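Local atomic coordinates of beta-mannosidase (PDB entry 4CVU), a protein that probably hydrolyses terminal beta-mannosyl residues from the non-reducing ends of oligosaccharides, as a fungal beta-mannosidase of glycoside hydrolase family 2. Residues N593-I598 / L701-W706. Numbering follows the deposited sequence.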
loop_
_atom_site.group_PDB
_atom_site.type_symbol
_atom_site.label_atom_id
_atom_site.label_comp_id
_atom_site.label_asym_id
_atom_site.label_seq_id
_atom_site.Cartn_x
_atom_site.Cartn_y
_atom_site.Cartn_z
ATOM N N ASN A 593 34.477 -12.835 9.983
ATOM C CA ASN A 593 33.983 -12.489 8.653
ATOM C C ASN A 593 32.468 -12.435 8.527
ATOM O O ASN A 593 31.947 -11.945 7.506
ATOM C CB ASN A 593 34.582 -13.437 7.605
ATOM C CG ASN A 593 33.885 -14.772 7.530
ATOM O OD1 ASN A 593 33.541 -15.352 8.533
ATOM N ND2 ASN A 593 33.720 -15.293 6.313
ATOM N N GLU A 594 31.795 -12.958 9.560
ATOM C CA GLU A 594 30.318 -13.069 9.657
ATOM C C GLU A 594 29.837 -13.122 11.090
ATOM O O GLU A 594 30.285 -13.967 11.888
ATOM C CB GLU A 594 29.802 -14.375 9.034
ATOM C CG GLU A 594 29.910 -14.518 7.555
ATOM C CD GLU A 594 29.053 -15.641 6.972
ATOM O OE1 GLU A 594 27.971 -15.923 7.516
ATOM O OE2 GLU A 594 29.407 -16.204 5.881
ATOM N N PHE A 595 28.869 -12.272 11.406
ATOM C CA PHE A 595 28.162 -12.357 12.699
ATOM C C PHE A 595 26.939 -11.471 12.711
ATOM O O PHE A 595 26.934 -10.389 12.098
ATOM C CB PHE A 595 29.080 -12.021 13.878
ATOM C CG PHE A 595 29.743 -10.672 13.772
ATOM C CD1 PHE A 595 30.915 -10.503 13.014
ATOM C CD2 PHE A 595 29.223 -9.574 14.449
ATOM C CE1 PHE A 595 31.528 -9.256 12.931
ATOM C CE2 PHE A 595 29.830 -8.324 14.361
ATOM C CZ PHE A 595 30.989 -8.172 13.621
ATOM N N GLY A 596 25.881 -11.939 13.368
ATOM C CA GLY A 596 24.646 -11.122 13.466
ATOM C C GLY A 596 23.423 -11.731 14.114
ATOM O O GLY A 596 23.467 -12.845 14.668
ATOM N N PHE A 597 22.356 -10.926 14.120
ATOM C CA PHE A 597 21.036 -11.217 14.689
ATOM C C PHE A 597 20.092 -10.370 13.803
ATOM O O PHE A 597 20.520 -9.300 13.419
ATOM C CB PHE A 597 20.970 -10.689 16.092
ATOM C CG PHE A 597 19.935 -11.353 16.962
ATOM C CD1 PHE A 597 18.665 -10.899 17.030
ATOM C CD2 PHE A 597 20.288 -12.480 17.727
ATOM C CE1 PHE A 597 17.716 -11.517 17.823
ATOM C CE2 PHE A 597 19.380 -13.085 18.525
ATOM C CZ PHE A 597 18.092 -12.628 18.597
ATOM N N ILE A 598 18.863 -10.795 13.459
ATOM C CA ILE A 598 17.944 -9.967 12.602
ATOM C C ILE A 598 17.222 -8.839 13.303
ATOM O O ILE A 598 17.067 -8.895 14.549
ATOM C CB ILE A 598 16.931 -10.835 11.851
ATOM C CG1 ILE A 598 15.945 -11.475 12.838
ATOM C CG2 ILE A 598 17.641 -11.910 11.039
ATOM C CD1 ILE A 598 14.689 -12.052 12.209
ATOM N N LEU A 701 42.485 -9.630 13.551
ATOM C CA LEU A 701 42.662 -8.505 12.630
ATOM C C LEU A 701 41.503 -8.197 11.676
ATOM O O LEU A 701 41.747 -7.672 10.574
ATOM C CB LEU A 701 43.942 -8.668 11.815
ATOM C CG LEU A 701 45.280 -8.556 12.554
ATOM C CD1 LEU A 701 46.413 -8.736 11.528
ATOM C CD2 LEU A 701 45.470 -7.249 13.245
ATOM N N GLY A 702 40.255 -8.462 12.091
ATOM C CA GLY A 702 39.132 -8.117 11.240
ATOM C C GLY A 702 37.756 -8.306 11.811
ATOM O O GLY A 702 37.521 -9.235 12.589
ATOM N N SER A 703 36.843 -7.397 11.409
ATOM C CA SER A 703 35.451 -7.464 11.755
ATOM C C SER A 703 34.625 -7.112 10.548
ATOM O O SER A 703 34.657 -5.935 10.119
ATOM C CB SER A 703 35.143 -6.456 12.833
ATOM O OG SER A 703 33.759 -6.415 13.136
ATOM N N LEU A 704 33.895 -8.097 10.023
ATOM C CA LEU A 704 32.898 -7.851 8.948
ATOM C C LEU A 704 31.548 -8.356 9.399
ATOM O O LEU A 704 31.251 -9.553 9.332
ATOM C CB LEU A 704 33.308 -8.542 7.638
ATOM C CG LEU A 704 34.719 -8.298 7.106
ATOM C CD1 LEU A 704 35.021 -9.138 5.870
ATOM C CD2 LEU A 704 34.979 -6.841 6.816
ATOM N N TYR A 705 30.710 -7.465 9.884
ATOM C CA TYR A 705 29.411 -7.908 10.370
ATOM C C TYR A 705 28.472 -8.393 9.253
ATOM O O TYR A 705 28.575 -7.997 8.069
ATOM C CB TYR A 705 28.779 -6.855 11.286
ATOM C CG TYR A 705 28.235 -5.560 10.644
ATOM C CD1 TYR A 705 27.068 -5.565 9.902
ATOM C CD2 TYR A 705 28.873 -4.335 10.850
ATOM C CE1 TYR A 705 26.550 -4.371 9.370
ATOM C CE2 TYR A 705 28.364 -3.152 10.325
ATOM C CZ TYR A 705 27.207 -3.174 9.588
ATOM O OH TYR A 705 26.684 -1.999 9.054
ATOM N N TRP A 706 27.568 -9.283 9.647
ATOM C CA TRP A 706 26.511 -9.782 8.765
ATOM C C TRP A 706 25.234 -9.017 9.112
ATOM O O TRP A 706 24.720 -9.179 10.221
ATOM C CB TRP A 706 26.308 -11.317 8.932
ATOM C CG TRP A 706 25.360 -11.746 7.878
ATOM C CD1 TRP A 706 24.019 -11.717 7.949
ATOM C CD2 TRP A 706 25.681 -12.074 6.518
ATOM N NE1 TRP A 706 23.462 -12.041 6.756
ATOM C CE2 TRP A 706 24.465 -12.274 5.848
ATOM C CE3 TRP A 706 26.873 -12.259 5.823
ATOM C CZ2 TRP A 706 24.400 -12.634 4.537
ATOM C CZ3 TRP A 706 26.818 -12.607 4.492
ATOM C CH2 TRP A 706 25.580 -12.790 3.854
#
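Strands 593-595 and 702-705 run in broadly the same direction but splay by 52°, their axes 4.9 Å at closest approach, and the one backbone bond across the contact runs from W706 N to F595 O at 2.8 Å. F595 carries the side-chain contact with S703 and Y705. Its CG sits between the backbone N and the carbonyl carbon (chi1 56°), which swings the ring back over strand 702-705. Y705 CA lies 3.8 Å from the ring centroid, a CH-pi contact over one face, and Y705 CB joins it there, while S703 OG meets the ring edge, 3.3 Å from F595 CZ. That hydroxyl is hydrogen-bonded to Y737. An alanine in place of F595 would probably leave a gap over Y705 and beside I687 of helix 664-692. Just before F595, the E594 chain runs alongside the W706 ring, E594 CG 4.2 Å from W706 CE3; the carboxylate is held by R420 and Y573. N593 O and L704 O, both acceptors, lie 3.1 Å apart without a bond between them, and N388 ND2 donates to N593 O. The pair is consistent with the last two strands of the family's catalytic (beta/alpha)8 barrel; with one backbone bond and F595 N buried without a partner, the F595 ring and N388 complete the join.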